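Local coordinates for sugar ABC transporter substrate-binding protein (Treponema pallidum subsp. pallidum, PDB 5U2P), which probably binds a small solute, perhaps a sugar, in the periplasm and delivers it to an ABC transporter, although its natural ligand is not established, at residues I177-T191 with I254-G268. Residues are numbered along the deposited sequence; the frame is centred on the assembly and turned at random.
Sequences IVPLALSTTESFPHT and IIHDFTRDRIAMYFG
A parallel pair of strands, 178-181 and 263-267, forms part of the mixed sheet in one lobe of this two-lobed solute-binding fold, where Ala181 sits against Tyr266 and Val178 against Ile263. The pairing begins with Val178 N donating to Arg262 O (3.1 Å) and continues past a kink at Pro179 and Leu180, matched by one at Ala264, where the bonds from Ala264 N to Val178 O and from Met265 N to Pro179 O are weak. Beyond it the bonds are regular again: Ala181 N reaches Met265 O at 2.8 Å, and Phe267 N meets Ala181 O almost in line with the carbonyl. On one face Ala181 CB lies between helix 251-258 and the strand, 3.9 Å from Ile254 CD1 and an unusually close 3.5 Å from Ile263 CG2. On the other, Leu180 CD1 lies over the CB atoms of Met265 and Phe267, and Leu142 of strand 138-145 covers this side. Where the strands part, water 1 takes over, accepting from Ser183 N and donating to Phe267 O. With CG of Tyr266 anti to its backbone N (chi1 168°), the ring runs alongside the departing chain, and its CD1 comes 3.3 Å from Ala181 O. The carbonyl of Ser183 is held in turn by His190 NE2, which closes the 184-189 loop back on its start with the acceptor in the imidazole plane. At the edge of the phenol, in the ring plane, Ser183 OG shares a 2.7 Å hydrogen bond with Tyr266 OH.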
ATOM      1  N   ILE A 177     -17.383  15.369 -18.826  1.00 56.77           N
ATOM      2  CA  ILE A 177     -17.031  14.439 -17.759  1.00 47.43           C
ATOM      3  C   ILE A 177     -15.862  13.560 -18.158  1.00 69.75           C
ATOM      4  O   ILE A 177     -15.986  12.727 -19.060  1.00 50.83           O
ATOM      5  CB  ILE A 177     -18.219  13.542 -17.387  1.00 51.84           C
ATOM      6  CG1 ILE A 177     -19.358  14.407 -16.842  1.00 49.28           C
ATOM      7  CG2 ILE A 177     -17.783  12.454 -16.371  1.00 42.72           C
ATOM      8  CD1 ILE A 177     -20.599  13.629 -16.425  1.00 57.42           C
ATOM      9  N   VAL A 178     -14.735  13.726 -17.474  1.00 58.61           N
ATOM     10  CA  VAL A 178     -13.543  12.955 -17.801  1.00 62.75           C
ATOM     11  C   VAL A 178     -13.781  11.490 -17.435  1.00 40.69           C
ATOM     12  O   VAL A 178     -14.329  11.183 -16.360  1.00 47.28           O
ATOM     13  CB  VAL A 178     -12.303  13.505 -17.097  1.00 59.75           C
ATOM     14  CG1 VAL A 178     -11.081  12.629 -17.383  1.00 62.78           C
ATOM     15  CG2 VAL A 178     -12.043  14.917 -17.569  1.00 58.72           C
ATOM     16  N   PRO A 179     -13.414  10.570 -18.347  1.00 42.29           N
ATOM     17  CA  PRO A 179     -13.853   9.195 -18.103  1.00 33.83           C
ATOM     18  C   PRO A 179     -13.096   8.542 -16.947  1.00 25.38           C
ATOM     19  O   PRO A 179     -13.725   8.056 -16.007  1.00 30.16           O
ATOM     20  CB  PRO A 179     -13.551   8.482 -19.439  1.00 27.38           C
ATOM     21  CG  PRO A 179     -13.273   9.584 -20.441  1.00 37.37           C
ATOM     22  CD  PRO A 179     -12.664  10.677 -19.610  1.00 43.12           C
ATOM     23  N   LEU A 180     -11.767   8.533 -17.030  1.00 31.39           N
ATOM     24  CA  LEU A 180     -10.922   7.927 -15.994  1.00 21.05           C
ATOM     25  C   LEU A 180      -9.837   8.900 -15.551  1.00 30.52           C
ATOM     26  O   LEU A 180      -8.853   9.115 -16.249  1.00 28.76           O
ATOM     27  CB  LEU A 180     -10.279   6.628 -16.491  1.00 21.82           C
ATOM     28  CG  LEU A 180      -9.378   5.864 -15.514  1.00 26.56           C
ATOM     29  CD1 LEU A 180     -10.141   5.455 -14.279  1.00 28.33           C
ATOM     30  CD2 LEU A 180      -8.762   4.634 -16.184  1.00 26.69           C
ATOM     31  N   ALA A 181     -10.030   9.468 -14.369  1.00 18.95           N
ATOM     32  CA  ALA A 181      -9.108  10.413 -13.783  1.00 20.65           C
ATOM     33  C   ALA A 181      -8.000   9.743 -12.962  1.00 26.49           C
ATOM     34  O   ALA A 181      -8.208   8.709 -12.288  1.00 20.83           O
ATOM     35  CB  ALA A 181      -9.882  11.401 -12.909  1.00 23.69           C
ATOM     36  N   LEU A 182      -6.826  10.359 -13.038  1.00 21.45           N
ATOM     37  CA  LEU A 182      -5.611   9.950 -12.326  1.00 16.61           C
ATOM     38  C   LEU A 182      -5.005  11.170 -11.672  1.00 22.20           C
ATOM     39  O   LEU A 182      -5.106  12.277 -12.207  1.00 24.55           O
ATOM     40  CB  LEU A 182      -4.598   9.314 -13.290  1.00 18.45           C
ATOM     41  CG  LEU A 182      -5.103   8.147 -14.132  1.00 20.26           C
ATOM     42  CD1 LEU A 182      -4.046   7.735 -15.136  1.00 25.34           C
ATOM     43  CD2 LEU A 182      -5.483   6.940 -13.259  1.00 19.40           C
ATOM     44  N   SER A 183      -4.380  10.976 -10.519  1.00 19.14           N
ATOM     45  CA  SER A 183      -3.721  12.055  -9.809  1.00 22.50           C
ATOM     46  C   SER A 183      -2.214  11.866  -9.757  1.00 26.06           C
ATOM     47  O   SER A 183      -1.686  10.745  -9.805  1.00 22.21           O
ATOM     48  CB  SER A 183      -4.295  12.180  -8.390  1.00 19.35           C
ATOM     49  OG  SER A 183      -4.089  11.022  -7.636  1.00 22.73           O
ATOM     50  N   THR A 184      -1.511  12.982  -9.639  1.00 21.16           N
ATOM     51  CA  THR A 184      -0.061  12.966  -9.704  1.00 18.55           C
ATOM     52  C   THR A 184       0.543  12.310  -8.473  1.00 22.27           C
ATOM     53  O   THR A 184      -0.009  12.411  -7.380  1.00 22.40           O
ATOM     54  CB  THR A 184       0.499  14.397  -9.846  1.00 28.05           C
ATOM     55  OG1 THR A 184       1.890  14.334 -10.174  1.00 32.58           O
ATOM     56  CG2 THR A 184       0.325  15.188  -8.574  1.00 31.97           C
ATOM     57  N   THR A 185       1.679  11.640  -8.664  1.00 19.78           N
ATOM     58  CA  THR A 185       2.443  11.075  -7.571  1.00 23.18           C
ATOM     59  C   THR A 185       3.890  11.546  -7.651  1.00 25.02           C
ATOM     60  O   THR A 185       4.301  12.146  -8.646  1.00 26.10           O
ATOM     61  CB  THR A 185       2.466   9.540  -7.597  1.00 28.44           C
ATOM     62  OG1 THR A 185       3.328   9.126  -8.663  1.00 26.13           O
ATOM     63  CG2 THR A 185       1.061   8.954  -7.806  1.00 23.50           C
ATOM     64  N   GLU A 186       4.639  11.229  -6.600  1.00 28.96           N
ATOM     65  CA  GLU A 186       6.075  11.479  -6.520  1.00 28.33           C
ATOM     66  C   GLU A 186       6.902  10.221  -6.853  1.00 30.01           C
ATOM     67  O   GLU A 186       8.066  10.104  -6.441  1.00 43.79           O
ATOM     68  CB  GLU A 186       6.429  11.966  -5.115  1.00 38.05           C
ATOM     69  CG  GLU A 186       5.817  13.308  -4.737  1.00 57.05           C
ATOM     70  CD  GLU A 186       6.567  14.475  -5.335  1.00 70.67           C
ATOM     71  OE1 GLU A 186       6.433  14.708  -6.556  1.00 87.05           O
ATOM     72  OE2 GLU A 186       7.300  15.155  -4.582  1.00 82.83           O
ATOM     73  N   SER A 187       6.307   9.286  -7.593  1.00 25.81           N
ATOM     74  CA  SER A 187       6.991   8.039  -7.967  1.00 19.06           C
ATOM     75  C   SER A 187       6.739   7.624  -9.415  1.00 22.93           C
ATOM     76  O   SER A 187       5.835   8.128 -10.081  1.00 24.87           O
ATOM     77  CB  SER A 187       6.584   6.910  -7.014  1.00 29.33           C
ATOM     78  OG  SER A 187       5.192   6.928  -6.755  1.00 33.59           O
ATOM     79  N   PHE A 188       7.619   6.758  -9.920  1.00 22.82           N
ATOM     80  CA  PHE A 188       7.438   6.113 -11.214  1.00 25.86           C
ATOM     81  C   PHE A 188       7.366   4.616 -10.953  1.00 22.99           C
ATOM     82  O   PHE A 188       7.955   4.131  -9.992  1.00 27.91           O
ATOM     83  CB  PHE A 188       8.593   6.412 -12.199  1.00 26.26           C
ATOM     84  CG  PHE A 188       8.722   7.865 -12.580  1.00 29.35           C
ATOM     85  CD1 PHE A 188       9.969   8.432 -12.777  1.00 48.92           C
ATOM     86  CD2 PHE A 188       7.603   8.649 -12.752  1.00 30.65           C
ATOM     87  CE1 PHE A 188      10.097   9.767 -13.120  1.00 46.82           C
ATOM     88  CE2 PHE A 188       7.719   9.987 -13.095  1.00 41.61           C
ATOM     89  CZ  PHE A 188       8.973  10.544 -13.278  1.00 39.18           C
ATOM     90  N   PRO A 189       6.628   3.875 -11.785  1.00 22.59           N
ATOM     91  CA  PRO A 189       5.698   4.383 -12.785  1.00 19.06           C
ATOM     92  C   PRO A 189       4.490   4.931 -12.045  1.00 21.00           C
ATOM     93  O   PRO A 189       4.427   4.771 -10.816  1.00 20.87           O
ATOM     94  CB  PRO A 189       5.351   3.148 -13.619  1.00 28.46           C
ATOM     95  CG  PRO A 189       5.529   2.006 -12.671  1.00 35.34           C
ATOM     96  CD  PRO A 189       6.615   2.402 -11.710  1.00 26.13           C
ATOM     97  N   HIS A 190       3.579   5.573 -12.760  1.00 21.80           N
ATOM     98  CA  HIS A 190       2.346   6.028 -12.137  1.00 20.42           C
ATOM     99  C   HIS A 190       1.549   4.850 -11.562  1.00 28.61           C
ATOM    100  O   HIS A 190       1.633   3.731 -12.047  1.00 22.90           O
ATOM    101  CB  HIS A 190       1.487   6.796 -13.143  1.00 21.60           C
ATOM    102  CG  HIS A 190       0.265   7.369 -12.514  1.00 21.98           C
ATOM    103  ND1 HIS A 190      -0.954   6.726 -12.539  1.00 22.85           N
ATOM    104  CD2 HIS A 190       0.094   8.478 -11.760  1.00 23.47           C
ATOM    105  CE1 HIS A 190      -1.833   7.433 -11.848  1.00 27.66           C
ATOM    106  NE2 HIS A 190      -1.218   8.500 -11.360  1.00 22.42           N
ATOM    107  N   THR A 191       0.768   5.130 -10.521  1.00 19.94           N
ATOM    108  CA  THR A 191      -0.093   4.159  -9.865  1.00 18.59           C
ATOM    109  C   THR A 191      -0.843   3.181 -10.770  1.00 18.85           C
ATOM    110  O   THR A 191      -0.953   2.006 -10.461  1.00 21.61           O
ATOM    111  CB  THR A 191      -1.166   4.925  -9.033  1.00 21.70           C
ATOM    112  OG1 THR A 191      -0.550   6.024  -8.331  1.00 22.13           O
ATOM    113  CG2 THR A 191      -1.862   4.007  -8.072  1.00 21.74           C
ATOM    114  N   ILE A 254      -8.517  16.686  -8.144  1.00 20.15           N
ATOM    115  CA  ILE A 254      -9.383  15.529  -8.328  1.00 20.38           C
ATOM    116  C   ILE A 254     -10.577  15.602  -7.386  1.00 21.45           C
ATOM    117  O   ILE A 254     -11.707  15.380  -7.802  1.00 19.95           O
ATOM    118  CB  ILE A 254      -8.610  14.209  -8.074  1.00 22.84           C
ATOM    119  CG1 ILE A 254      -7.553  13.971  -9.149  1.00 39.46           C
ATOM    120  CG2 ILE A 254      -9.559  13.016  -7.932  1.00 21.86           C
ATOM    121  CD1 ILE A 254      -8.067  13.859 -10.531  1.00 33.96           C
ATOM    122  N   ILE A 255     -10.331  15.897  -6.113  1.00 17.96           N
ATOM    123  CA  ILE A 255     -11.409  16.000  -5.148  1.00 18.00           C
ATOM    124  C   ILE A 255     -12.407  17.086  -5.561  1.00 20.86           C
ATOM    125  O   ILE A 255     -13.638  16.887  -5.517  1.00 19.59           O
ATOM    126  CB  ILE A 255     -10.862  16.288  -3.731  1.00 19.29           C
ATOM    127  CG1 ILE A 255     -10.017  15.111  -3.237  1.00 24.91           C
ATOM    128  CG2 ILE A 255     -12.008  16.556  -2.764  1.00 25.28           C
ATOM    129  CD1 ILE A 255      -9.148  15.430  -2.042  1.00 25.50           C
ATOM    130  N   HIS A 256     -11.872  18.235  -5.953  1.00 19.30           N
ATOM    131  CA  HIS A 256     -12.693  19.355  -6.377  1.00 22.06           C
ATOM    132  C   HIS A 256     -13.609  18.957  -7.519  1.00 19.98           C
ATOM    133  O   HIS A 256     -14.824  19.205  -7.471  1.00 19.19           O
ATOM    134  CB  HIS A 256     -11.817  20.522  -6.798  1.00 21.53           C
ATOM    135  CG  HIS A 256     -12.581  21.740  -7.173  1.00 20.11           C
ATOM    136  ND1 HIS A 256     -13.132  21.916  -8.421  1.00 25.48           N
ATOM    137  CD2 HIS A 256     -12.870  22.857  -6.468  1.00 14.23           C
ATOM    138  CE1 HIS A 256     -13.747  23.085  -8.457  1.00 18.53           C
ATOM    139  NE2 HIS A 256     -13.575  23.686  -7.296  1.00 23.23           N
ATOM    140  N   ASP A 257     -13.038  18.302  -8.531  1.00 17.80           N
ATOM    141  CA  ASP A 257     -13.818  17.918  -9.697  1.00 17.01           C
ATOM    142  C   ASP A 257     -14.748  16.723  -9.425  1.00 19.48           C
ATOM    143  O   ASP A 257     -15.877  16.684  -9.935  1.00 21.02           O
ATOM    144  CB  ASP A 257     -12.888  17.613 -10.880  1.00 14.90           C
ATOM    145  CG  ASP A 257     -12.156  18.848 -11.400  1.00 32.85           C
ATOM    146  OD1 ASP A 257     -12.618  19.979 -11.141  1.00 23.97           O
ATOM    147  OD2 ASP A 257     -11.112  18.679 -12.080  1.00 30.10           O
ATOM    148  N   PHE A 258     -14.296  15.754  -8.634  1.00 18.25           N
ATOM    149  CA  PHE A 258     -15.105  14.566  -8.386  1.00 19.97           C
ATOM    150  C   PHE A 258     -16.364  14.934  -7.632  1.00 19.98           C
ATOM    151  O   PHE A 258     -17.440  14.408  -7.934  1.00 20.28           O
ATOM    152  CB  PHE A 258     -14.302  13.506  -7.614  1.00 22.06           C
ATOM    153  CG  PHE A 258     -14.804  12.106  -7.817  1.00 17.39           C
ATOM    154  CD1 PHE A 258     -16.008  11.689  -7.247  1.00 16.96           C
ATOM    155  CD2 PHE A 258     -14.085  11.209  -8.589  1.00 20.37           C
ATOM    156  CE1 PHE A 258     -16.459  10.392  -7.438  1.00 22.02           C
ATOM    157  CE2 PHE A 258     -14.527   9.927  -8.787  1.00 22.91           C
ATOM    158  CZ  PHE A 258     -15.709   9.506  -8.212  1.00 20.47           C
ATOM    159  N   THR A 259     -16.243  15.843  -6.663  1.00 18.90           N
ATOM    160  CA  THR A 259     -17.392  16.211  -5.842  1.00 17.13           C
ATOM    161  C   THR A 259     -18.347  17.115  -6.601  1.00 19.23           C
ATOM    162  O   THR A 259     -19.441  17.393  -6.106  1.00 20.60           O
ATOM    163  CB  THR A 259     -16.985  16.896  -4.507  1.00 19.60           C
ATOM    164  OG1 THR A 259     -16.205  18.080  -4.741  1.00 21.77           O
ATOM    165  CG2 THR A 259     -16.191  15.950  -3.642  1.00 18.99           C
ATOM    166  N   ARG A 260     -17.929  17.592  -7.783  1.00 19.53           N
ATOM    167  CA  ARG A 260     -18.803  18.374  -8.674  1.00 20.09           C
ATOM    168  C   ARG A 260     -19.298  17.571  -9.888  1.00 24.54           C
ATOM    169  O   ARG A 260     -19.742  18.133 -10.894  1.00 25.01           O
ATOM    170  CB  ARG A 260     -18.078  19.641  -9.126  1.00 22.21           C
ATOM    171  CG  ARG A 260     -17.913  20.652  -8.007  1.00 18.21           C
ATOM    172  CD  ARG A 260     -16.923  21.738  -8.324  1.00 23.02           C
ATOM    173  NE  ARG A 260     -16.897  22.751  -7.283  1.00 20.92           N
ATOM    174  CZ  ARG A 260     -16.385  22.583  -6.066  1.00 21.26           C
ATOM    175  NH1 ARG A 260     -15.837  21.431  -5.710  1.00 20.85           N
ATOM    176  NH2 ARG A 260     -16.437  23.581  -5.189  1.00 24.13           N
ATOM    177  N   ASP A 261     -19.248  16.254  -9.768  1.00 19.45           N
ATOM    178  CA  ASP A 261     -19.758  15.335 -10.788  1.00 24.20           C
ATOM    179  C   ASP A 261     -19.060  15.539 -12.139  1.00 31.00           C
ATOM    180  O   ASP A 261     -19.669  15.358 -13.198  1.00 25.11           O
ATOM    181  CB  ASP A 261     -21.289  15.487 -10.971  1.00 25.97           C
ATOM    182  CG  ASP A 261     -22.101  15.031  -9.762  1.00 43.50           C
ATOM    183  OD1 ASP A 261     -21.556  14.476  -8.788  1.00 32.79           O
ATOM    184  OD2 ASP A 261     -23.331  15.212  -9.805  1.00 38.49           O
ATOM    185  N   ARG A 262     -17.780  15.908 -12.111  1.00 27.07           N
ATOM    186  CA  ARG A 262     -17.023  16.125 -13.350  1.00 24.76           C
ATOM    187  C   ARG A 262     -16.103  14.948 -13.689  1.00 27.85           C
ATOM    188  O   ARG A 262     -15.416  14.971 -14.722  1.00 26.25           O
ATOM    189  CB  ARG A 262     -16.205  17.408 -13.246  1.00 23.06           C
ATOM    190  CG  ARG A 262     -17.031  18.642 -13.200  1.00 33.31           C
ATOM    191  CD  ARG A 262     -16.194  19.827 -12.832  1.00 30.36           C
ATOM    192  NE  ARG A 262     -17.049  20.985 -12.644  1.00 29.23           N
ATOM    193  CZ  ARG A 262     -16.644  22.161 -12.180  1.00 28.80           C
ATOM    194  NH1 ARG A 262     -15.378  22.353 -11.837  1.00 27.50           N
ATOM    195  NH2 ARG A 262     -17.527  23.135 -12.036  1.00 32.85           N
ATOM    196  N   ILE A 263     -16.100  13.931 -12.822  1.00 24.02           N
ATOM    197  CA  ILE A 263     -15.323  12.698 -13.014  1.00 22.93           C
ATOM    198  C   ILE A 263     -16.145  11.434 -12.725  1.00 25.19           C
ATOM    199  O   ILE A 263     -16.662  11.253 -11.620  1.00 27.64           O
ATOM    200  CB  ILE A 263     -14.103  12.638 -12.077  1.00 23.29           C
ATOM    201  CG1 ILE A 263     -13.227  13.867 -12.238  1.00 27.22           C
ATOM    202  CG2 ILE A 263     -13.296  11.324 -12.314  1.00 24.41           C
ATOM    203  CD1 ILE A 263     -12.105  13.920 -11.209  1.00 22.99           C
ATOM    204  N   ALA A 264     -16.205  10.535 -13.693  1.00 28.41           N
ATOM    205  CA  ALA A 264     -16.972   9.301 -13.538  1.00 31.92           C
ATOM    206  C   ALA A 264     -16.226   8.294 -12.689  1.00 26.54           C
ATOM    207  O   ALA A 264     -16.806   7.668 -11.795  1.00 27.81           O
ATOM    208  CB  ALA A 264     -17.286   8.701 -14.898  1.00 38.71           C
ATOM    209  N   MET A 265     -14.941   8.151 -12.987  1.00 28.35           N
ATOM    210  CA  MET A 265     -14.078   7.145 -12.384  1.00 26.14           C
ATOM    211  C   MET A 265     -12.728   7.750 -12.007  1.00 23.64           C
ATOM    212  O   MET A 265     -12.186   8.569 -12.737  1.00 25.08           O
ATOM    213  CB  MET A 265     -13.850   5.981 -13.349  1.00 28.90           C
ATOM    214  CG  MET A 265     -15.076   5.168 -13.658  1.00 31.68           C
ATOM    215  SD  MET A 265     -14.720   3.827 -14.797  1.00 31.11           S
ATOM    216  CE  MET A 265     -14.392   4.742 -16.297  1.00 34.62           C
ATOM    217  N   TYR A 266     -12.199   7.316 -10.868  1.00 21.39           N
ATOM    218  CA  TYR A 266     -10.866   7.688 -10.424  1.00 21.52           C
ATOM    219  C   TYR A 266     -10.136   6.415 -10.034  1.00 20.91           C
ATOM    220  O   TYR A 266     -10.682   5.614  -9.296  1.00 20.48           O
ATOM    221  CB  TYR A 266     -10.928   8.666  -9.236  1.00 20.15           C
ATOM    222  CG  TYR A 266      -9.575   8.829  -8.582  1.00 18.42           C
ATOM    223  CD1 TYR A 266      -8.592   9.623  -9.164  1.00 18.36           C
ATOM    224  CD2 TYR A 266      -9.254   8.132  -7.432  1.00 18.76           C
ATOM    225  CE1 TYR A 266      -7.338   9.763  -8.558  1.00 18.70           C
ATOM    226  CE2 TYR A 266      -8.018   8.250  -6.846  1.00 22.76           C
ATOM    227  CZ  TYR A 266      -7.066   9.061  -7.415  1.00 22.30           C
ATOM    228  OH  TYR A 266      -5.848   9.142  -6.797  1.00 26.46           O
ATOM    229  N   PHE A 267      -8.930   6.186 -10.561  1.00 17.48           N
ATOM    230  CA  PHE A 267      -8.118   5.076 -10.101  1.00 17.44           C
ATOM    231  C   PHE A 267      -6.965   5.580  -9.246  1.00 21.88           C
ATOM    232  O   PHE A 267      -6.189   6.439  -9.663  1.00 17.60           O
ATOM    233  CB  PHE A 267      -7.530   4.232 -11.237  1.00 19.45           C
ATOM    234  CG  PHE A 267      -6.762   3.061 -10.716  1.00 17.38           C
ATOM    235  CD1 PHE A 267      -7.435   1.944 -10.260  1.00 17.96           C
ATOM    236  CD2 PHE A 267      -5.377   3.110 -10.569  1.00 20.61           C
ATOM    237  CE1 PHE A 267      -6.748   0.880  -9.706  1.00 22.94           C
ATOM    238  CE2 PHE A 267      -4.698   2.054 -10.030  1.00 22.10           C
ATOM    239  CZ  PHE A 267      -5.379   0.935  -9.600  1.00 25.17           C
ATOM    240  N   GLY A 268      -6.859   5.028  -8.048  1.00 18.60           N
ATOM    241  CA  GLY A 268      -5.808   5.402  -7.143  1.00 20.63           C
ATOM    242  C   GLY A 268      -6.066   4.969  -5.727  1.00 17.65           C
ATOM    243  O   GLY A 268      -6.827   4.029  -5.458  1.00 18.29           O
TER
HETATM  244  O   HOH W   1      -4.120   8.172  -9.832  1.00 22.09           O